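Local structure of alpha-fucosidase (Bifidobacterium bifidum, 2EAB) at residues E370-V375 with D807-G812; H420-L425 with G502-A507. The protein removes alpha-1,2-linked L-fucose from glycans by hydrolysis, the chain being the catalytic portion of a longer family 95 glycoside hydrolase. One frame throughout, in Å; residues are numbered along the deposited sequence.

Contact 1: residues E370-V375 with D807-G812; sequences ELETLV and DAWAGG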
ATOM      1  N   GLU A 370      10.334  19.951  -8.562  1.00  9.44           N
ATOM      2  CA  GLU A 370       9.827  19.067  -9.616  1.00  9.65           C
ATOM      3  C   GLU A 370       9.948  17.593  -9.233  1.00  9.19           C
ATOM      4  O   GLU A 370       8.970  16.852  -9.331  1.00  9.10           O
ATOM      5  CB  GLU A 370      10.494  19.329 -10.970  1.00  9.60           C
ATOM      6  CG  GLU A 370       9.970  18.391 -12.066  1.00 10.16           C
ATOM      7  CD  GLU A 370      10.527  18.671 -13.451  1.00 10.39           C
ATOM      8  OE1 GLU A 370      11.277  19.657 -13.622  1.00 11.91           O
ATOM      9  OE2 GLU A 370      10.210  17.892 -14.374  1.00 11.24           O
ATOM     10  N   LEU A 371      11.131  17.170  -8.797  1.00  8.93           N
ATOM     11  CA  LEU A 371      11.314  15.762  -8.434  1.00  8.93           C
ATOM     12  C   LEU A 371      10.457  15.371  -7.230  1.00  8.55           C
ATOM     13  O   LEU A 371       9.822  14.313  -7.227  1.00  8.61           O
ATOM     14  CB  LEU A 371      12.788  15.417  -8.192  1.00  9.19           C
ATOM     15  CG  LEU A 371      13.072  13.912  -8.061  1.00  9.70           C
ATOM     16  CD1 LEU A 371      12.686  13.150  -9.326  1.00 11.07           C
ATOM     17  CD2 LEU A 371      14.520  13.639  -7.704  1.00 10.00           C
ATOM     18  N   GLU A 372      10.415  16.235  -6.220  1.00  8.44           N
ATOM     19  CA  GLU A 372       9.632  15.964  -5.017  1.00  8.27           C
ATOM     20  C   GLU A 372       8.139  15.839  -5.325  1.00  8.29           C
ATOM     21  O   GLU A 372       7.478  14.897  -4.868  1.00  8.59           O
ATOM     22  CB  GLU A 372       9.908  17.033  -3.955  1.00  8.46           C
ATOM     23  CG  GLU A 372      11.335  16.955  -3.414  1.00  8.72           C
ATOM     24  CD  GLU A 372      11.865  18.260  -2.841  1.00  9.08           C
ATOM     25  OE1 GLU A 372      11.078  19.212  -2.625  1.00 10.05           O
ATOM     26  OE2 GLU A 372      13.092  18.323  -2.602  1.00  9.43           O
ATOM     27  N   THR A 373       7.606  16.767  -6.114  1.00  8.14           N
ATOM     28  CA  THR A 373       6.189  16.695  -6.468  1.00  8.53           C
ATOM     29  C   THR A 373       5.877  15.578  -7.464  1.00  8.45           C
ATOM     30  O   THR A 373       4.795  14.998  -7.415  1.00  8.35           O
ATOM     31  CB  THR A 373       5.616  18.048  -6.958  1.00  8.47           C
ATOM     32  OG1 THR A 373       6.339  18.501  -8.110  1.00  8.64           O
ATOM     33  CG2 THR A 373       5.678  19.100  -5.856  1.00  9.21           C
ATOM     34  N   LEU A 374       6.818  15.260  -8.351  1.00  8.52           N
ATOM     35  CA  LEU A 374       6.621  14.129  -9.256  1.00  8.75           C
ATOM     36  C   LEU A 374       6.541  12.810  -8.506  1.00  8.22           C
ATOM     37  O   LEU A 374       5.655  12.003  -8.778  1.00  8.06           O
ATOM     38  CB  LEU A 374       7.721  14.052 -10.314  1.00  9.66           C
ATOM     39  CG  LEU A 374       7.620  14.953 -11.545  1.00 11.83           C
ATOM     40  CD1 LEU A 374       8.850  14.759 -12.424  1.00 13.45           C
ATOM     41  CD2 LEU A 374       6.338  14.703 -12.341  1.00 14.19           C
ATOM     42  N   VAL A 375       7.461  12.595  -7.573  1.00  7.71           N
ATOM     43  CA  VAL A 375       7.434  11.369  -6.767  1.00  7.70           C
ATOM     44  C   VAL A 375       6.130  11.296  -5.964  1.00  7.44           C
ATOM     45  O   VAL A 375       5.489  10.243  -5.909  1.00  7.46           O
ATOM     46  CB  VAL A 375       8.679  11.243  -5.863  1.00  7.83           C
ATOM     47  CG1 VAL A 375       8.536  10.063  -4.900  1.00  8.38           C
ATOM     48  CG2 VAL A 375       9.934  11.091  -6.724  1.00  8.63           C
ATOM     49  N   ASP A 807      10.806  24.050   6.377  1.00 11.22           N
ATOM     50  CA  ASP A 807      11.296  25.392   6.061  1.00 12.23           C
ATOM     51  C   ASP A 807      11.708  25.498   4.588  1.00 12.33           C
ATOM     52  O   ASP A 807      11.682  26.589   4.011  1.00 12.95           O
ATOM     53  CB  ASP A 807      12.467  25.781   6.971  1.00 12.74           C
ATOM     54  CG  ASP A 807      12.066  25.915   8.435  1.00 13.77           C
ATOM     55  OD1 ASP A 807      10.859  26.013   8.743  1.00 15.17           O
ATOM     56  OD2 ASP A 807      12.975  25.925   9.292  1.00 15.35           O
ATOM     57  N   ALA A 808      12.066  24.364   3.984  1.00 12.38           N
ATOM     58  CA  ALA A 808      12.430  24.296   2.566  1.00 12.42           C
ATOM     59  C   ALA A 808      11.277  24.691   1.635  1.00 12.17           C
ATOM     60  O   ALA A 808      11.508  25.104   0.495  1.00 12.76           O
ATOM     61  CB  ALA A 808      12.935  22.900   2.216  1.00 12.83           C
ATOM     62  N   TRP A 809      10.043  24.550   2.118  1.00 11.64           N
ATOM     63  CA  TRP A 809       8.862  24.917   1.344  1.00 11.30           C
ATOM     64  C   TRP A 809       8.226  26.164   1.958  1.00 11.25           C
ATOM     65  O   TRP A 809       7.195  26.086   2.628  1.00 11.31           O
ATOM     66  CB  TRP A 809       7.851  23.764   1.294  1.00 11.00           C
ATOM     67  CG  TRP A 809       8.371  22.450   0.754  1.00 10.70           C
ATOM     68  CD1 TRP A 809       9.507  22.238   0.013  1.00 10.83           C
ATOM     69  CD2 TRP A 809       7.734  21.177   0.877  1.00 10.43           C
ATOM     70  NE1 TRP A 809       9.624  20.903  -0.308  1.00 10.67           N
ATOM     71  CE2 TRP A 809       8.546  20.231   0.210  1.00 10.24           C
ATOM     72  CE3 TRP A 809       6.551  20.743   1.488  1.00 10.54           C
ATOM     73  CZ2 TRP A 809       8.214  18.873   0.144  1.00 10.59           C
ATOM     74  CZ3 TRP A 809       6.224  19.394   1.426  1.00 10.74           C
ATOM     75  CH2 TRP A 809       7.053  18.476   0.756  1.00 10.88           C
ATOM     76  N   ALA A 810       8.851  27.317   1.723  1.00 11.67           N
ATOM     77  CA  ALA A 810       8.436  28.576   2.349  1.00 11.63           C
ATOM     78  C   ALA A 810       7.038  29.017   1.923  1.00 11.45           C
ATOM     79  O   ALA A 810       6.288  29.598   2.709  1.00 11.29           O
ATOM     80  CB  ALA A 810       9.453  29.675   2.052  1.00 12.20           C
ATOM     81  N   GLY A 811       6.701  28.736   0.671  1.00 11.18           N
ATOM     82  CA  GLY A 811       5.400  29.077   0.119  1.00 11.15           C
ATOM     83  C   GLY A 811       4.896  27.970  -0.779  1.00 10.86           C
ATOM     84  O   GLY A 811       5.676  27.194  -1.330  1.00 11.18           O
ATOM     85  N   GLY A 812       3.583  27.893  -0.926  1.00 10.41           N
ATOM     86  CA  GLY A 812       2.993  26.878  -1.774  1.00 10.30           C
ATOM     87  C   GLY A 812       1.505  26.760  -1.571  1.00  9.96           C
ATOM     88  O   GLY A 812       0.897  27.532  -0.821  1.00  9.56           O
TER
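Glu372 and Trp809 bring the two backbones nearest, yet their CA atoms lie 11.0 Å apart, so two long side chains must bridge the distance. Glu372 belongs to a helical run, confirmed by the bond from Leu374 N to Glu370 O at 2.9 Å, whereas 807-812 is mostly irregular and ends at the start of strand 812-819. With CG placed anti to the carbonyl carbon and the chain extended beyond it, Glu372 projects its carboxylate to the edge of the indole. Trp809 NE1 donates to Glu372 OE1 over 3.2 Å, with an angle of 149° at the hydrogen. The bond reaches the syn side of the oxygen from 34° out of the carboxylate plane. Carboxylate and indole are turned 41° apart. Arg369 forms a salt bridge to the same OE1, while OE2 is bonded to the hydroxyls of Tyr742 and Tyr358; this buried carboxylate is therefore gripped through both oxygens. Without the indole, as with an alanine here, OE1 would probably lose its N-H donor and a gap would be likely beside Tyr742. That tyrosine, from helix 738-751, also meets the indole steeply, and Met779 of helix 767-780 touches it as well. The pair thus joins helix 365-386 of the catalytic domain to the loop leading into the C-terminal domain's antiparallel sheet.

Contact 2: residues H420-L425 with G502-A507; sequences HMNVNL and GWSPAA. With EDO (1,2-ethanediol), chain D.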
ATOM      1  N   HIS A 420       2.623  -8.689   1.909  1.00  5.68           N
ATOM      2  CA  HIS A 420       3.481  -8.731   3.093  1.00  5.56           C
ATOM      3  C   HIS A 420       2.843  -7.844   4.143  1.00  5.31           C
ATOM      4  O   HIS A 420       2.925  -6.613   4.062  1.00  5.51           O
ATOM      5  CB  HIS A 420       4.904  -8.246   2.778  1.00  6.11           C
ATOM      6  CG  HIS A 420       5.943  -9.315   2.891  1.00  5.88           C
ATOM      7  ND1 HIS A 420       6.886  -9.366   3.897  1.00  7.67           N
ATOM      8  CD2 HIS A 420       6.175 -10.391   2.108  1.00  4.52           C
ATOM      9  CE1 HIS A 420       7.655 -10.427   3.718  1.00  5.16           C
ATOM     10  NE2 HIS A 420       7.239 -11.070   2.642  1.00  8.46           N
ATOM     11  N   MET A 421       2.200  -8.469   5.122  1.00  5.44           N
ATOM     12  CA  MET A 421       1.203  -7.787   5.938  1.00  5.88           C
ATOM     13  C   MET A 421       1.715  -7.366   7.314  1.00  5.92           C
ATOM     14  O   MET A 421       0.937  -7.215   8.252  1.00  6.03           O
ATOM     15  CB  MET A 421      -0.055  -8.663   6.032  1.00  6.18           C
ATOM     16  CG  MET A 421      -1.348  -7.898   6.263  1.00  6.94           C
ATOM     17  SD  MET A 421      -2.794  -8.928   5.988  1.00  6.66           S
ATOM     18  CE  MET A 421      -2.768  -9.938   7.469  1.00  7.02           C
ATOM     19  N   ASN A 422       3.019  -7.135   7.428  1.00  6.04           N
ATOM     20  CA  ASN A 422       3.582  -6.612   8.672  1.00  6.29           C
ATOM     21  C   ASN A 422       4.401  -5.341   8.437  1.00  6.14           C
ATOM     22  O   ASN A 422       5.450  -5.140   9.048  1.00  6.24           O
ATOM     23  CB  ASN A 422       4.380  -7.690   9.425  1.00  6.85           C
ATOM     24  CG  ASN A 422       4.367  -7.489  10.941  1.00  6.58           C
ATOM     25  OD1 ASN A 422       3.558  -6.734  11.483  1.00  6.25           O
ATOM     26  ND2 ASN A 422       5.267  -8.177  11.631  1.00  7.12           N
ATOM     27  N   VAL A 423       3.894  -4.526   7.506  1.00  6.05           N
ATOM     28  CA  VAL A 423       4.230  -3.111   7.246  1.00  6.20           C
ATOM     29  C   VAL A 423       3.982  -2.762   5.780  1.00  5.97           C
ATOM     30  O   VAL A 423       3.555  -1.648   5.475  1.00  5.75           O
ATOM     31  CB  VAL A 423       5.664  -2.652   7.684  1.00  6.48           C
ATOM     32  CG1 VAL A 423       6.762  -3.297   6.836  1.00  7.05           C
ATOM     33  CG2 VAL A 423       5.781  -1.122   7.633  1.00  7.12           C
ATOM     34  N   ASN A 424       4.250  -3.704   4.881  1.00  5.57           N
ATOM     35  CA  ASN A 424       4.312  -3.370   3.460  1.00  5.61           C
ATOM     36  C   ASN A 424       2.941  -3.133   2.849  1.00  5.43           C
ATOM     37  O   ASN A 424       2.704  -2.092   2.236  1.00  5.37           O
ATOM     38  CB  ASN A 424       5.059  -4.445   2.673  1.00  6.11           C
ATOM     39  CG  ASN A 424       6.432  -4.735   3.238  1.00  6.29           C
ATOM     40  OD1 ASN A 424       7.432  -4.120   2.843  1.00  9.35           O
ATOM     41  ND2 ASN A 424       6.492  -5.645   4.183  1.00  6.03           N
ATOM     42  N   LEU A 425       2.035  -4.086   3.036  1.00  5.54           N
ATOM     43  CA  LEU A 425       0.676  -3.925   2.534  1.00  5.70           C
ATOM     44  C   LEU A 425      -0.013  -2.735   3.203  1.00  5.62           C
ATOM     45  O   LEU A 425      -0.764  -1.995   2.558  1.00  5.79           O
ATOM     46  CB  LEU A 425      -0.129  -5.214   2.723  1.00  5.59           C
ATOM     47  CG  LEU A 425      -1.530  -5.224   2.107  1.00  5.83           C
ATOM     48  CD1 LEU A 425      -1.482  -5.025   0.594  1.00  6.55           C
ATOM     49  CD2 LEU A 425      -2.271  -6.499   2.466  1.00  6.21           C
ATOM     50  N   GLY A 502       8.214 -15.389  10.432  1.00  7.29           N
ATOM     51  CA  GLY A 502       6.985 -16.061  10.020  1.00  6.96           C
ATOM     52  C   GLY A 502       5.759 -15.836  10.883  1.00  6.37           C
ATOM     53  O   GLY A 502       4.637 -15.964  10.388  1.00  6.21           O
ATOM     54  N   TRP A 503       5.963 -15.525  12.161  1.00  6.36           N
ATOM     55  CA  TRP A 503       4.871 -15.394  13.126  1.00  6.56           C
ATOM     56  C   TRP A 503       4.638 -13.929  13.453  1.00  6.66           C
ATOM     57  O   TRP A 503       5.547 -13.244  13.917  1.00  6.95           O
ATOM     58  CB  TRP A 503       5.204 -16.172  14.401  1.00  6.86           C
ATOM     59  CG  TRP A 503       4.193 -16.015  15.501  1.00  7.15           C
ATOM     60  CD1 TRP A 503       4.147 -15.022  16.441  1.00  6.85           C
ATOM     61  CD2 TRP A 503       3.086 -16.881  15.779  1.00  7.33           C
ATOM     62  NE1 TRP A 503       3.087 -15.225  17.291  1.00  7.27           N
ATOM     63  CE2 TRP A 503       2.414 -16.352  16.902  1.00  7.29           C
ATOM     64  CE3 TRP A 503       2.603 -18.059  15.194  1.00  7.65           C
ATOM     65  CZ2 TRP A 503       1.279 -16.956  17.447  1.00  7.47           C
ATOM     66  CZ3 TRP A 503       1.470 -18.650  15.729  1.00  7.29           C
ATOM     67  CH2 TRP A 503       0.821 -18.097  16.844  1.00  7.57           C
ATOM     68  N   SER A 504       3.419 -13.458  13.211  1.00  6.33           N
ATOM     69  CA  SER A 504       3.062 -12.085  13.518  1.00  6.39           C
ATOM     70  C   SER A 504       1.554 -11.899  13.471  1.00  5.85           C
ATOM     71  O   SER A 504       1.046 -11.240  12.571  1.00  5.72           O
ATOM     72  CB  SER A 504       3.727 -11.126  12.530  1.00  6.75           C
ATOM     73  OG  SER A 504       3.253 -11.349  11.211  1.00  7.43           O
ATOM     74  N   PRO A 505       0.832 -12.459  14.451  1.00  5.92           N
ATOM     75  CA  PRO A 505      -0.623 -12.403  14.372  1.00  6.04           C
ATOM     76  C   PRO A 505      -1.203 -11.004  14.535  1.00  5.91           C
ATOM     77  O   PRO A 505      -2.357 -10.784  14.160  1.00  5.88           O
ATOM     78  CB  PRO A 505      -1.077 -13.324  15.504  1.00  6.19           C
ATOM     79  CG  PRO A 505       0.052 -13.337  16.465  1.00  6.71           C
ATOM     80  CD  PRO A 505       1.292 -13.206  15.633  1.00  6.06           C
ATOM     81  N   ALA A 506      -0.429 -10.066  15.081  1.00  6.02           N
ATOM     82  CA  ALA A 506      -0.897  -8.684  15.163  1.00  5.98           C
ATOM     83  C   ALA A 506      -0.957  -8.010  13.789  1.00  5.77           C
ATOM     84  O   ALA A 506      -1.448  -6.883  13.676  1.00  6.13           O
ATOM     85  CB  ALA A 506      -0.061  -7.873  16.142  1.00  6.51           C
ATOM     86  N   ALA A 507      -0.476  -8.705  12.757  1.00  5.73           N
ATOM     87  CA  ALA A 507      -0.635  -8.254  11.380  1.00  5.92           C
ATOM     88  C   ALA A 507      -2.104  -8.004  11.035  1.00  5.68           C
ATOM     89  O   ALA A 507      -2.417  -7.089  10.262  1.00  5.65           O
ATOM     90  CB  ALA A 507      -0.042  -9.273  10.424  1.00  6.50           C
TER
HETATM   91  C1  EDO D4804       6.724  -3.515  12.014  1.00 29.74           C
HETATM   92  O1  EDO D4804       8.196  -3.172  12.109  1.00 30.59           O
HETATM   93  C2  EDO D4804       6.668  -5.093  11.963  1.00 30.60           C
HETATM   94  O2  EDO D4804       7.232  -5.547  10.648  1.00 27.98           O
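Met421 and Asn422 meet the Ser504-Ala507 turn with differently directed side chains, one supplying an apolar end and the other an amide. Met421 CG is anti to the backbone N (chi1 -153°), and the bend at chi3 of 75° turns its terminal methyl in to the alanine. There Met421 CE lies 4.1 Å from Ala507 CB. Ala507 CB itself points toward the 420-425 backbone, with Met421 O only 3.1 Å from it: a tight fit. The Asn422 and Ala507 CA atoms are 5.3 Å apart. Gln426 NE2 hydrogen-bonds the Met421 carbonyl.

Asn422 extends its amide over the other end of the turn, where ND2 is 3.4 Å from Ser504 CB. This is a van der Waals contact: the polar ends turn to outside partners, Asn422 OD1 to Tyr578 OH and Ser504 OG to Thr485 OG1. A 1,2-ethanediol, probably from the crystallisation liquor, lies against the amide, its C2 3.4 Å from Asn422 ND2. Its O2 is modelled too close to Asn422 O for a confident description of that bond; the diol is also hydrogen-bonded to Ser681 OG.

Both segments lie in the family 95 catalytic domain, an (alpha/alpha)6 barrel in this family, where 502-507 connects helices 499-502 and 507-520. The turn is type I, closed by Ala507 N bonding to Ser504 O at 3.0 Å. Val508 and Ile511 of the latter helix touch Met421, while Trp510 touches Asn422.

Between the two segments the cohesion is therefore van der Waals and steric, without direct hydrogen bonds. The polar link is indirect: Thr485 is hydrogen-bonded to the Met421 backbone and to Ser504 OG, bridging the segments, and Tyr578, bonded to Asn422, touches Ser504. A small diol can lie against Asn422, consistent with a pocket there.

Overall arrangement
Contact 2 is nested within the chain loop that contact 1 closes: the order is 370-375, 420-425, 502-507 and finally 807-812. Their centres are 33 Å apart and their nearest atoms about 15 Å, so they do not touch. Contact 2 falls wholly within the catalytic domain, built largely of helices, and its centre lies about 13 Å from the centre of the chain, that of contact 1 about 23 Å; contact 1 links helix 365-386 of that domain to the C-terminal domain before strand 812-819. One contact thus joins neighbouring elements inside the helical domain, the other joins domains. They share the catalytic domain but no helix or strand.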